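Local coordinates for protein putative alpha-L-fucosidase (Bacteroides thetaiotaomicron, PDB 3EYP) that probably hydrolyses alpha-L-fucosides as a glycoside hydrolase of family 29, with a catalytic TIM barrel followed by an F5/8 type C (discoidin-like) beta-sandwich domain, at residues F378-E384 against T450-Q456; T409-A413 against V425-P429. All blocks are in the same frame, centred on the assembly; numbering follows the deposited sequence.

Interaction 1: residues F378-E384 against T450-Q456; sequences FDCLMIE and TFGVYKQ
Asp379 grips Lys455 and Gln456 at a classic beta bulge where the antiparallel pairing of 378-384 with 450-456 starts in the F5/8 type C beta sandwich: Asp379 and Cys380 both face Tyr454. Asp379 OD1 takes the backbone N of Gln456 at 2.7 Å through its syn lone pair, while OD2 forms a salt bridge with Lys455 NZ, also 2.7 Å away and somewhat out of the carboxylate plane. With chi1 at 62°, CG of Asp379 sits between its own backbone N and carbonyl carbon, which turns both oxygens toward Lys455 and Gln456. The lysine curls back, bent at chi2 and chi4, and its NZ also donates to Gln456 O. Gln456 NE2 returns a bond of 2.8 Å to Asp379 O, reaching it from above the carbonyl plane, while its OE1 is held by Trp279 of helix 275-283.

Beyond the bulge the side chains alternate between two faces. On one, Val453 lays CB over a face of the Phe378 ring, 3.9 Å from the centroid, and its CG1 touches Leu381 CB; Phe451 meets Ile383 farther along, and strands 393-401 and 434-442 of the second sheet cover this side. On the other, the Tyr454 ring lies back along the strands, Met382 N at its edge and CE2 3.7 Å from Met382 CB, so that OH comes to lie over Gly452, where a CB of that residue would stand. At the far end Glu384 and Thr450 lie side by side, and Thr450 OG1 donates to Glu384 OE1 at 2.8 Å from above the carboxylate plane.

Interaction 2: residues T409-A413 against V425-P429; sequences TIPEA and VRLAP
Glu412 OE2 accepts the backbone N-H of Ala428 at 3.0 Å, in a nearly straight bond (164° at the hydrogen) that fastens the loop after strand 408-409 to strand 423-432 at Ala428, where the chain turns a corner in the F5/8 type C beta sandwich. The donor comes from above the carboxylate plane. The other oxygen, OE1, takes a long bond (3.3 Å) from a water that also donates to Ala428 O, so both polar backbone atoms of Ala428 are linked to one side chain, the second through the water. Glu412 gets there by a sharp bend at chi2 (88°), which folds its carboxylate over Leu427, with CD 3.6 Å from Leu427 CA and the two side chains crossing at about a right angle. Replacing Glu412 by an alanine would remove the carboxylate, and is likely to leave the N-H of Ala428 without this acceptor and the water without one of its two anchors.

Toward Ala413 and Ile410 the contact is mainly apolar. Ala413, whose N closes a type I beta turn onto Ile410 O, directs its methyl at Val425 CG1, and Ile410, also packed on Val398 and Tyr400 of the facing sheet, sets CG2 4.0 Å from Leu427 CB.

From the N terminus, the chain first lays down 378-384, crosses to the other sheet of the sandwich, passes the loop 409-413, and returns as 425-429 before reaching 450-456. Interaction 2 closes a short loop with 11 residues between its segments; it is nested inside the larger one closed by interaction 1, which spans 65. The two meet directly, since strand 380-385 lies between strands 447-454 and 423-432: Leu381 O is 2.7 Å from Val425 N, probably a hydrogen bond, and Asp379 O similarly approaches Leu427 N. Interaction 1 therefore joins neighbours within one sheet, whereas interaction 2 ties that sheet to the loop leaving the other.

Interaction 1: residues F378-E384 against T450-Q456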
loop_
_atom_site.group_PDB
_atom_site.type_symbol
_atom_site.label_atom_id
_atom_site.label_comp_id
_atom_site.label_asym_id
_atom_site.label_seq_id
_atom_site.Cartn_x
_atom_site.Cartn_y
_atom_site.Cartn_z
ATOM N N PHE A 378 -25.261 6.570 -11.137
ATOM C CA PHE A 378 -23.906 6.257 -10.598
ATOM C C PHE A 378 -22.770 6.733 -11.487
ATOM O O PHE A 378 -22.911 6.890 -12.692
ATOM C CB PHE A 378 -23.766 4.767 -10.246
ATOM C CG PHE A 378 -23.791 3.841 -11.450
ATOM C CD1 PHE A 378 -22.616 3.394 -12.020
ATOM C CD2 PHE A 378 -25.002 3.418 -11.988
ATOM C CE1 PHE A 378 -22.634 2.544 -13.133
ATOM C CE2 PHE A 378 -25.040 2.582 -13.096
ATOM C CZ PHE A 378 -23.851 2.141 -13.677
ATOM N N ASP A 379 -21.616 6.900 -10.849
ATOM C CA ASP A 379 -20.416 7.395 -11.509
ATOM C C ASP A 379 -19.106 6.729 -11.004
ATOM O O ASP A 379 -18.030 7.254 -11.160
ATOM C CB ASP A 379 -20.327 8.925 -11.349
ATOM C CG ASP A 379 -20.215 9.390 -9.887
ATOM O OD1 ASP A 379 -20.147 8.548 -8.954
ATOM O OD2 ASP A 379 -20.216 10.640 -9.657
ATOM N N CYS A 380 -19.261 5.574 -10.393
ATOM C CA CYS A 380 -18.148 4.801 -9.812
ATOM C C CYS A 380 -18.623 3.368 -9.627
ATOM O O CYS A 380 -19.783 3.145 -9.366
ATOM C CB CYS A 380 -17.761 5.406 -8.433
ATOM S SG CYS A 380 -16.290 4.676 -7.707
ATOM N N LEU A 381 -17.724 2.418 -9.810
ATOM C CA LEU A 381 -17.981 1.020 -9.521
ATOM C C LEU A 381 -16.704 0.338 -9.037
ATOM O O LEU A 381 -15.577 0.840 -9.230
ATOM C CB LEU A 381 -18.574 0.238 -10.703
ATOM C CG LEU A 381 -17.775 0.198 -12.008
ATOM C CD1 LEU A 381 -16.692 -0.909 -11.962
ATOM C CD2 LEU A 381 -18.683 0.079 -13.239
ATOM N N MET A 382 -16.940 -0.781 -8.365
ATOM C CA MET A 382 -15.881 -1.552 -7.684
ATOM C C MET A 382 -16.190 -3.043 -7.720
ATOM O O MET A 382 -17.346 -3.488 -7.642
ATOM C CB MET A 382 -15.792 -1.118 -6.220
ATOM C CG MET A 382 -14.691 -1.822 -5.354
ATOM S SD MET A 382 -14.407 -0.881 -3.762
ATOM C CE MET A 382 -15.802 -1.417 -2.846
ATOM N N ILE A 383 -15.124 -3.804 -7.833
ATOM C CA ILE A 383 -15.201 -5.236 -7.925
ATOM C C ILE A 383 -14.003 -5.831 -7.174
ATOM O O ILE A 383 -12.899 -5.294 -7.237
ATOM C CB ILE A 383 -15.268 -5.657 -9.441
ATOM C CG1 ILE A 383 -15.607 -7.137 -9.608
ATOM C CG2 ILE A 383 -13.975 -5.351 -10.227
ATOM C CD1 ILE A 383 -16.065 -7.412 -11.021
ATOM N N GLU A 384 -14.279 -6.886 -6.421
ATOM C CA GLU A 384 -13.303 -7.578 -5.541
ATOM C C GLU A 384 -13.315 -9.077 -5.721
ATOM O O GLU A 384 -14.333 -9.735 -5.603
ATOM C CB GLU A 384 -13.575 -7.259 -4.061
ATOM C CG GLU A 384 -13.539 -5.776 -3.750
ATOM C CD GLU A 384 -14.015 -5.439 -2.341
ATOM O OE1 GLU A 384 -14.551 -6.306 -1.624
ATOM O OE2 GLU A 384 -13.849 -4.281 -1.932
ATOM N N THR A 450 -17.341 -9.160 -4.203
ATOM C CA THR A 450 -18.061 -7.908 -4.206
ATOM C C THR A 450 -18.208 -7.336 -5.565
ATOM O O THR A 450 -17.279 -7.333 -6.364
ATOM C CB THR A 450 -17.319 -6.836 -3.291
ATOM O OG1 THR A 450 -17.085 -7.404 -1.985
ATOM C CG2 THR A 450 -18.120 -5.549 -3.189
ATOM N N PHE A 451 -19.401 -6.816 -5.817
ATOM C CA PHE A 451 -19.639 -5.963 -6.988
ATOM C C PHE A 451 -20.627 -4.869 -6.622
ATOM O O PHE A 451 -21.623 -5.133 -5.985
ATOM C CB PHE A 451 -20.125 -6.744 -8.215
ATOM C CG PHE A 451 -20.330 -5.871 -9.444
ATOM C CD1 PHE A 451 -19.251 -5.272 -10.076
ATOM C CD2 PHE A 451 -21.609 -5.672 -9.978
ATOM C CE1 PHE A 451 -19.453 -4.503 -11.176
ATOM C CE2 PHE A 451 -21.813 -4.895 -11.078
ATOM C CZ PHE A 451 -20.766 -4.304 -11.690
ATOM N N GLY A 452 -20.295 -3.636 -6.960
ATOM C CA GLY A 452 -21.128 -2.505 -6.645
ATOM C C GLY A 452 -20.966 -1.325 -7.578
ATOM O O GLY A 452 -20.016 -1.210 -8.336
ATOM N N VAL A 453 -21.988 -0.498 -7.577
ATOM C CA VAL A 453 -21.892 0.801 -8.216
ATOM C C VAL A 453 -22.285 1.834 -7.176
ATOM O O VAL A 453 -23.028 1.579 -6.195
ATOM C CB VAL A 453 -22.738 0.889 -9.447
ATOM C CG1 VAL A 453 -22.418 -0.287 -10.407
ATOM C CG2 VAL A 453 -24.267 0.944 -9.044
ATOM N N TYR A 454 -21.769 3.011 -7.396
ATOM C CA TYR A 454 -21.796 4.018 -6.350
ATOM C C TYR A 454 -21.837 5.426 -6.918
ATOM O O TYR A 454 -21.583 5.693 -8.107
ATOM C CB TYR A 454 -20.560 3.863 -5.442
ATOM C CG TYR A 454 -20.233 2.420 -5.030
ATOM C CD1 TYR A 454 -20.715 1.905 -3.836
ATOM C CD2 TYR A 454 -19.441 1.596 -5.827
ATOM C CE1 TYR A 454 -20.464 0.587 -3.433
ATOM C CE2 TYR A 454 -19.182 0.265 -5.459
ATOM C CZ TYR A 454 -19.693 -0.236 -4.251
ATOM O OH TYR A 454 -19.438 -1.520 -3.837
ATOM N N LYS A 455 -22.154 6.342 -6.023
ATOM C CA LYS A 455 -22.144 7.728 -6.379
ATOM C C LYS A 455 -21.034 8.410 -5.543
ATOM O O LYS A 455 -21.006 8.325 -4.305
ATOM C CB LYS A 455 -23.536 8.353 -6.139
ATOM C CG LYS A 455 -23.615 9.839 -6.412
ATOM C CD LYS A 455 -23.292 10.261 -7.795
ATOM C CE LYS A 455 -22.812 11.743 -7.816
ATOM N NZ LYS A 455 -21.285 11.932 -7.546
ATOM N N GLN A 456 -20.113 9.039 -6.254
ATOM C CA GLN A 456 -18.916 9.611 -5.614
ATOM C C GLN A 456 -19.337 10.748 -4.706
ATOM O O GLN A 456 -20.207 11.530 -5.057
ATOM C CB GLN A 456 -17.901 10.116 -6.632
ATOM C CG GLN A 456 -17.189 9.048 -7.372
ATOM C CD GLN A 456 -16.301 9.580 -8.423
ATOM O OE1 GLN A 456 -15.363 10.341 -8.125
ATOM N NE2 GLN A 456 -16.548 9.184 -9.687
#

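Interaction 2: residues T409-A413 against V425-P429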
loop_
_atom_site.group_PDB
_atom_site.type_symbol
_atom_site.label_atom_id
_atom_site.label_comp_id
_atom_site.label_asym_id
_atom_site.label_seq_id
_atom_site.Cartn_x
_atom_site.Cartn_y
_atom_site.Cartn_z
ATOM N N THR A 409 -22.560 0.524 -23.386
ATOM C CA THR A 409 -21.255 0.245 -22.810
ATOM C C THR A 409 -20.856 1.421 -21.946
ATOM O O THR A 409 -21.355 2.525 -22.100
ATOM C CB THR A 409 -20.155 -0.020 -23.838
ATOM O OG1 THR A 409 -19.723 1.225 -24.431
ATOM C CG2 THR A 409 -20.598 -1.043 -24.876
ATOM N N ILE A 410 -19.981 1.134 -20.993
ATOM C CA ILE A 410 -19.376 2.154 -20.150
ATOM C C ILE A 410 -17.921 2.267 -20.569
ATOM O O ILE A 410 -17.160 1.341 -20.372
ATOM C CB ILE A 410 -19.465 1.793 -18.647
ATOM C CG1 ILE A 410 -20.943 1.696 -18.205
ATOM C CG2 ILE A 410 -18.777 2.879 -17.822
ATOM C CD1 ILE A 410 -21.165 1.135 -16.808
ATOM N N PRO A 411 -17.531 3.389 -21.185
ATOM C CA PRO A 411 -16.224 3.489 -21.820
ATOM C C PRO A 411 -15.081 3.106 -20.949
ATOM O O PRO A 411 -14.127 2.533 -21.436
ATOM C CB PRO A 411 -16.117 4.965 -22.156
ATOM C CG PRO A 411 -17.534 5.394 -22.424
ATOM C CD PRO A 411 -18.355 4.588 -21.435
ATOM N N GLU A 412 -15.192 3.438 -19.665
ATOM C CA GLU A 412 -14.083 3.285 -18.709
ATOM C C GLU A 412 -14.053 1.873 -18.108
ATOM O O GLU A 412 -13.115 1.473 -17.392
ATOM C CB GLU A 412 -14.180 4.369 -17.580
ATOM C CG GLU A 412 -14.301 5.879 -18.027
ATOM C CD GLU A 412 -15.763 6.323 -18.268
ATOM O OE1 GLU A 412 -16.587 5.452 -18.570
ATOM O OE2 GLU A 412 -16.109 7.547 -18.167
ATOM N N ALA A 413 -15.096 1.114 -18.407
ATOM C CA ALA A 413 -15.274 -0.230 -17.854
ATOM C C ALA A 413 -15.548 -1.266 -18.912
ATOM O O ALA A 413 -16.405 -2.120 -18.735
ATOM C CB ALA A 413 -16.410 -0.253 -16.786
ATOM N N VAL A 425 -13.463 1.679 -10.743
ATOM C CA VAL A 425 -13.568 2.434 -11.982
ATOM C C VAL A 425 -14.427 3.662 -11.725
ATOM O O VAL A 425 -15.438 3.597 -11.019
ATOM C CB VAL A 425 -14.156 1.573 -13.143
ATOM C CG1 VAL A 425 -14.601 2.496 -14.312
ATOM C CG2 VAL A 425 -13.092 0.554 -13.604
ATOM N N ARG A 426 -13.942 4.789 -12.205
ATOM C CA ARG A 426 -14.704 6.017 -12.185
ATOM C C ARG A 426 -15.124 6.336 -13.623
ATOM O O ARG A 426 -14.394 6.055 -14.589
ATOM C CB ARG A 426 -13.884 7.181 -11.621
ATOM C CG ARG A 426 -13.510 7.060 -10.162
ATOM C CD ARG A 426 -12.670 8.200 -9.777
ATOM N NE ARG A 426 -11.337 7.945 -10.285
ATOM C CZ ARG A 426 -10.320 8.772 -10.128
ATOM N NH1 ARG A 426 -10.511 9.900 -9.448
ATOM N NH2 ARG A 426 -9.124 8.440 -10.616
ATOM N N LEU A 427 -16.294 6.933 -13.732
ATOM C CA LEU A 427 -16.991 7.033 -15.013
ATOM C C LEU A 427 -17.911 8.209 -15.011
ATOM O O LEU A 427 -18.428 8.601 -13.966
ATOM C CB LEU A 427 -17.821 5.760 -15.258
ATOM C CG LEU A 427 -18.836 5.294 -14.186
ATOM C CD1 LEU A 427 -20.286 5.242 -14.754
ATOM C CD2 LEU A 427 -18.447 3.973 -13.554
ATOM N N ALA A 428 -18.075 8.787 -16.198
ATOM C CA ALA A 428 -19.092 9.816 -16.402
ATOM C C ALA A 428 -20.437 9.245 -15.934
ATOM O O ALA A 428 -20.781 8.097 -16.253
ATOM C CB ALA A 428 -19.130 10.298 -17.878
ATOM N N PRO A 429 -21.172 10.028 -15.122
ATOM C CA PRO A 429 -22.383 9.603 -14.493
ATOM C C PRO A 429 -23.329 9.028 -15.510
ATOM O O PRO A 429 -23.448 9.540 -16.624
ATOM C CB PRO A 429 -22.951 10.894 -13.908
ATOM C CG PRO A 429 -21.819 11.797 -13.742
ATOM C CD PRO A 429 -20.919 11.460 -14.904
HETATM O O HOH W 1 -19.671 6.507 -18.504
#